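Local structure of 3-carboxy-cis,cis-muconate cycloisomerase (Pseudomonas putida, 1RE5) at residues D[105-119]-D[184-196]. The protein belongs to the largely helical fumarase/aspartase superfamily of lyases, whose members typically assemble as homotetramers. Numbering follows the deposited sequence.
Sequences TSQDAMDTGLVLQLR and RPRLLVLQFGGAS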
loop_
_atom_site.group_PDB
_atom_site.type_symbol
_atom_site.label_atom_id
_atom_site.label_comp_id
_atom_site.label_asym_id
_atom_site.label_seq_id
_atom_site.Cartn_x
_atom_site.Cartn_y
_atom_site.Cartn_z
ATOM N N THR D 105 8.846 -23.960 -21.140
ATOM C CA THR D 105 7.876 -24.122 -20.077
ATOM C C THR D 105 6.846 -23.009 -20.243
ATOM O O THR D 105 7.094 -22.049 -20.963
ATOM C CB THR D 105 8.583 -24.070 -18.688
ATOM O OG1 THR D 105 7.651 -24.408 -17.659
ATOM C CG2 THR D 105 9.157 -22.701 -18.417
ATOM N N SER D 106 5.690 -23.146 -19.605
ATOM C CA SER D 106 4.632 -22.139 -19.699
ATOM C C SER D 106 5.096 -20.708 -19.398
ATOM O O SER D 106 4.819 -19.775 -20.162
ATOM C CB SER D 106 3.484 -22.505 -18.755
ATOM O OG SER D 106 2.855 -23.711 -19.153
ATOM N N GLN D 107 5.806 -20.531 -18.289
ATOM C CA GLN D 107 6.274 -19.200 -17.922
ATOM C C GLN D 107 7.187 -18.562 -18.981
ATOM O O GLN D 107 7.223 -17.339 -19.112
ATOM C CB GLN D 107 6.981 -19.228 -16.559
ATOM C CG GLN D 107 7.205 -17.831 -15.994
ATOM C CD GLN D 107 7.787 -17.822 -14.606
ATOM O OE1 GLN D 107 7.997 -16.762 -14.021
ATOM N NE2 GLN D 107 8.051 -19.000 -14.065
ATOM N N ASP D 108 7.922 -19.381 -19.729
ATOM C CA ASP D 108 8.799 -18.851 -20.766
ATOM C C ASP D 108 7.960 -18.080 -21.770
ATOM O O ASP D 108 8.316 -16.959 -22.164
ATOM C CB ASP D 108 9.523 -19.973 -21.506
ATOM C CG ASP D 108 10.537 -20.681 -20.644
ATOM O OD1 ASP D 108 11.228 -20.004 -19.863
ATOM O OD2 ASP D 108 10.662 -21.918 -20.758
ATOM N N ALA D 109 6.838 -18.681 -22.171
ATOM C CA ALA D 109 5.954 -18.050 -23.148
ATOM C C ALA D 109 5.245 -16.834 -22.566
ATOM O O ALA D 109 5.124 -15.792 -23.214
ATOM C CB ALA D 109 4.933 -19.051 -23.651
ATOM N N MET D 110 4.772 -16.978 -21.336
ATOM C CA MET D 110 4.076 -15.900 -20.653
ATOM C C MET D 110 4.951 -14.666 -20.350
ATOM O O MET D 110 4.582 -13.534 -20.687
ATOM C CB MET D 110 3.490 -16.440 -19.369
ATOM C CG MET D 110 2.482 -17.521 -19.596
ATOM S SD MET D 110 1.616 -17.835 -18.061
ATOM C CE MET D 110 2.217 -19.493 -17.704
ATOM N N ASP D 111 6.099 -14.868 -19.710
ATOM C CA ASP D 111 6.964 -13.739 -19.398
ATOM C C ASP D 111 7.506 -13.077 -20.662
ATOM O O ASP D 111 7.547 -11.848 -20.762
ATOM C CB ASP D 111 8.140 -14.168 -18.506
ATOM C CG ASP D 111 7.777 -14.239 -17.026
ATOM O OD1 ASP D 111 6.629 -13.898 -16.649
ATOM O OD2 ASP D 111 8.662 -14.639 -16.232
ATOM N N THR D 112 7.936 -13.877 -21.629
ATOM C CA THR D 112 8.472 -13.289 -22.845
ATOM C C THR D 112 7.381 -12.542 -23.584
ATOM O O THR D 112 7.616 -11.448 -24.099
ATOM C CB THR D 112 9.083 -14.343 -23.769
ATOM O OG1 THR D 112 10.201 -14.967 -23.109
ATOM C CG2 THR D 112 9.555 -13.684 -25.073
ATOM N N GLY D 113 6.184 -13.124 -23.623
ATOM C CA GLY D 113 5.074 -12.468 -24.288
ATOM C C GLY D 113 4.823 -11.117 -23.638
ATOM O O GLY D 113 4.573 -10.115 -24.320
ATOM N N LEU D 114 4.903 -11.095 -22.306
ATOM C CA LEU D 114 4.701 -9.878 -21.510
ATOM C C LEU D 114 5.779 -8.863 -21.883
ATOM O O LEU D 114 5.477 -7.700 -22.174
ATOM C CB LEU D 114 4.813 -10.192 -20.004
ATOM C CG LEU D 114 4.184 -9.284 -18.925
ATOM C CD1 LEU D 114 5.039 -9.378 -17.663
ATOM C CD2 LEU D 114 4.101 -7.839 -19.375
ATOM N N VAL D 115 7.034 -9.306 -21.875
ATOM C CA VAL D 115 8.129 -8.412 -22.215
ATOM C C VAL D 115 7.890 -7.788 -23.573
ATOM O O VAL D 115 8.194 -6.614 -23.785
ATOM C CB VAL D 115 9.489 -9.131 -22.215
ATOM C CG1 VAL D 115 10.562 -8.211 -22.773
ATOM C CG2 VAL D 115 9.859 -9.539 -20.787
ATOM N N LEU D 116 7.337 -8.556 -24.503
ATOM C CA LEU D 116 7.064 -7.986 -25.817
ATOM C C LEU D 116 6.025 -6.877 -25.665
ATOM O O LEU D 116 6.169 -5.803 -26.251
ATOM C CB LEU D 116 6.570 -9.060 -26.797
ATOM C CG LEU D 116 7.637 -10.081 -27.230
ATOM C CD1 LEU D 116 7.029 -11.062 -28.221
ATOM C CD2 LEU D 116 8.840 -9.372 -27.844
ATOM N N GLN D 117 4.987 -7.127 -24.868
ATOM C CA GLN D 117 3.954 -6.113 -24.660
ATOM C C GLN D 117 4.554 -4.914 -23.953
ATOM O O GLN D 117 4.237 -3.767 -24.268
ATOM C CB GLN D 117 2.798 -6.664 -23.826
ATOM C CG GLN D 117 2.119 -7.844 -24.454
ATOM C CD GLN D 117 0.962 -8.343 -23.634
ATOM O OE1 GLN D 117 -0.107 -7.741 -23.621
ATOM N NE2 GLN D 117 1.171 -9.451 -22.928
ATOM N N LEU D 118 5.432 -5.179 -22.998
ATOM C CA LEU D 118 6.064 -4.098 -22.270
ATOM C C LEU D 118 6.894 -3.226 -23.199
ATOM O O LEU D 118 6.941 -2.009 -23.045
ATOM C CB LEU D 118 6.927 -4.661 -21.147
ATOM C CG LEU D 118 6.133 -5.269 -19.989
ATOM C CD1 LEU D 118 7.098 -5.684 -18.883
ATOM C CD2 LEU D 118 5.122 -4.258 -19.456
ATOM N N ARG D 119 7.544 -3.838 -24.180
ATOM C CA ARG D 119 8.349 -3.048 -25.094
ATOM C C ARG D 119 7.448 -2.100 -25.895
ATOM O O ARG D 119 7.773 -0.923 -26.060
ATOM C CB ARG D 119 9.145 -3.951 -26.036
ATOM C CG ARG D 119 10.031 -3.171 -26.997
ATOM C CD ARG D 119 10.052 -3.844 -28.360
ATOM N NE ARG D 119 11.125 -4.827 -28.472
ATOM C CZ ARG D 119 11.003 -6.005 -29.072
ATOM N NH1 ARG D 119 9.843 -6.367 -29.612
ATOM N NH2 ARG D 119 12.055 -6.804 -29.151
ATOM N N ARG D 184 15.940 0.313 -19.968
ATOM C CA ARG D 184 15.603 -0.369 -21.207
ATOM C C ARG D 184 16.410 -1.654 -21.458
ATOM O O ARG D 184 15.838 -2.726 -21.672
ATOM C CB ARG D 184 15.754 0.598 -22.381
ATOM C CG ARG D 184 15.296 0.041 -23.700
ATOM C CD ARG D 184 14.624 1.118 -24.544
ATOM N NE ARG D 184 13.870 0.505 -25.634
ATOM C CZ ARG D 184 12.761 1.009 -26.168
ATOM N NH1 ARG D 184 12.256 2.155 -25.723
ATOM N NH2 ARG D 184 12.132 0.345 -27.131
ATOM N N PRO D 185 17.752 -1.571 -21.415
ATOM C CA PRO D 185 18.589 -2.756 -21.650
ATOM C C PRO D 185 18.411 -3.852 -20.609
ATOM O O PRO D 185 18.690 -5.021 -20.860
ATOM C CB PRO D 185 19.999 -2.182 -21.614
ATOM C CG PRO D 185 19.873 -1.087 -20.589
ATOM C CD PRO D 185 18.583 -0.417 -21.018
ATOM N N ARG D 186 17.953 -3.452 -19.434
ATOM C CA ARG D 186 17.746 -4.352 -18.306
ATOM C C ARG D 186 16.396 -5.066 -18.419
ATOM O O ARG D 186 16.289 -6.263 -18.166
ATOM C CB ARG D 186 17.794 -3.507 -17.043
ATOM C CG ARG D 186 18.254 -4.166 -15.810
ATOM C CD ARG D 186 18.229 -3.122 -14.704
ATOM N NE ARG D 186 19.293 -2.134 -14.850
ATOM C CZ ARG D 186 19.172 -0.842 -14.547
ATOM N NH1 ARG D 186 18.026 -0.359 -14.088
ATOM N NH2 ARG D 186 20.216 -0.032 -14.676
ATOM N N LEU D 187 15.373 -4.322 -18.825
ATOM C CA LEU D 187 14.015 -4.849 -18.940
ATOM C C LEU D 187 13.729 -5.744 -20.133
ATOM O O LEU D 187 13.099 -6.789 -19.987
ATOM C CB LEU D 187 13.011 -3.697 -18.972
ATOM C CG LEU D 187 11.556 -4.107 -19.199
ATOM C CD1 LEU D 187 10.981 -4.798 -17.958
ATOM C CD2 LEU D 187 10.752 -2.868 -19.522
ATOM N N LEU D 188 14.174 -5.321 -21.312
ATOM C CA LEU D 188 13.929 -6.066 -22.538
ATOM C C LEU D 188 14.826 -7.284 -22.708
ATOM O O LEU D 188 15.703 -7.312 -23.578
ATOM C CB LEU D 188 14.070 -5.129 -23.743
ATOM C CG LEU D 188 13.142 -3.907 -23.707
ATOM C CD1 LEU D 188 13.277 -3.080 -24.982
ATOM C CD2 LEU D 188 11.711 -4.379 -23.536
ATOM N N VAL D 189 14.600 -8.290 -21.868
ATOM C CA VAL D 189 15.364 -9.524 -21.922
ATOM C C VAL D 189 14.426 -10.696 -22.182
ATOM O O VAL D 189 13.215 -10.615 -21.925
ATOM C CB VAL D 189 16.136 -9.785 -20.605
ATOM C CG1 VAL D 189 17.269 -8.783 -20.460
ATOM C CG2 VAL D 189 15.179 -9.711 -19.402
ATOM N N LEU D 190 14.996 -11.780 -22.701
ATOM C CA LEU D 190 14.232 -12.975 -23.011
ATOM C C LEU D 190 14.059 -13.844 -21.766
ATOM O O LEU D 190 14.904 -13.824 -20.868
ATOM C CB LEU D 190 14.956 -13.788 -24.087
ATOM C CG LEU D 190 14.369 -15.182 -24.349
ATOM C CD1 LEU D 190 13.134 -15.050 -25.239
ATOM C CD2 LEU D 190 15.421 -16.077 -24.984
ATOM N N GLN D 191 12.955 -14.587 -21.714
ATOM C CA GLN D 191 12.700 -15.502 -20.606
ATOM C C GLN D 191 12.641 -16.890 -21.225
ATOM O O GLN D 191 11.610 -17.295 -21.785
ATOM C CB GLN D 191 11.360 -15.233 -19.916
ATOM C CG GLN D 191 11.138 -16.162 -18.726
ATOM C CD GLN D 191 11.985 -15.773 -17.525
ATOM O OE1 GLN D 191 11.507 -15.072 -16.625
ATOM N NE2 GLN D 191 13.246 -16.204 -17.509
ATOM N N PHE D 192 13.750 -17.616 -21.124
ATOM C CA PHE D 192 13.832 -18.954 -21.699
ATOM C C PHE D 192 14.636 -19.837 -20.755
ATOM O O PHE D 192 15.870 -19.789 -20.743
ATOM C CB PHE D 192 14.513 -18.863 -23.071
ATOM C CG PHE D 192 14.434 -20.123 -23.881
ATOM C CD1 PHE D 192 13.199 -20.718 -24.150
ATOM C CD2 PHE D 192 15.587 -20.698 -24.406
ATOM C CE1 PHE D 192 13.117 -21.873 -24.938
ATOM C CE2 PHE D 192 15.515 -21.844 -25.190
ATOM C CZ PHE D 192 14.274 -22.435 -25.458
ATOM N N GLY D 193 13.939 -20.637 -19.960
ATOM C CA GLY D 193 14.635 -21.486 -19.021
ATOM C C GLY D 193 14.057 -22.876 -18.921
ATOM O O GLY D 193 14.692 -23.762 -18.353
ATOM N N GLY D 194 12.862 -23.080 -19.467
ATOM C CA GLY D 194 12.251 -24.397 -19.401
ATOM C C GLY D 194 11.829 -24.798 -17.989
ATOM O O GLY D 194 12.118 -24.099 -17.014
ATOM N N ALA D 195 11.162 -25.946 -17.894
ATOM C CA ALA D 195 10.632 -26.492 -16.645
ATOM C C ALA D 195 11.210 -25.973 -15.338
ATOM O O ALA D 195 10.455 -25.543 -14.460
ATOM C CB ALA D 195 10.722 -28.002 -16.660
ATOM N N SER D 196 12.529 -26.027 -15.178
ATOM C CA SER D 196 13.121 -25.552 -13.937
ATOM C C SER D 196 14.252 -24.567 -14.171
ATOM O O SER D 196 15.086 -24.347 -13.287
ATOM C CB SER D 196 13.627 -26.734 -13.113
ATOM O OG SER D 196 14.685 -27.399 -13.774
#
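D108, in the first turn of helix 106-142, makes two of the three hydrogen bonds across the contact through its carboxylate. OD1 of D108 accepts from G193 N at 2.8 Å, with an N-H...O angle of 157°. The donor stands about 41° out of the carboxylate plane. OD2 of D108, whose place is less sure, probably takes the next amide, G194 N, and also T105 N just before its own helix. The D108 chi1 of -69° sets CG beside the backbone N and carries the carboxylate to the start of the helix. The OD1 bond thus ties the backbone at 193 to the helix start, and OD2 probably adds 194.

One turn further on, T112 makes the third link. Its OG1 accepts from Q191 N at 3.1 Å and donates to D108 O, 2.9 Å away within the helix. The D108 carbonyl also receives T112 N. The hydroxyl therefore joins the extended chain at 191 to the helix backbone.

D111 and Q191 run alongside each other. CB of D111 packs on CG of Q191 at 3.6 Å, while the D111 carboxylate is held by a salt bridge to R230.

Mostly apolar packing makes up the other end. CG1 of V115 rests near V189 O (3.7 Å) and near CA of L188. L118 and L187 cross at about a right angle and meet at their CD1 atoms, 4.1 Å apart. CD2 of L188 meets CB of R119 at 3.6 Å. The charged end of R119 turns to the carbonyls of L217 and K218; R184 pairs with D123 and E126.

The contact is buried structural packing within the lyase family region. It lays the extended chain leaving helix 162-187 along the first turns of helix 106-142, with helices 206-217, 231-257 and 21-40 packed around them.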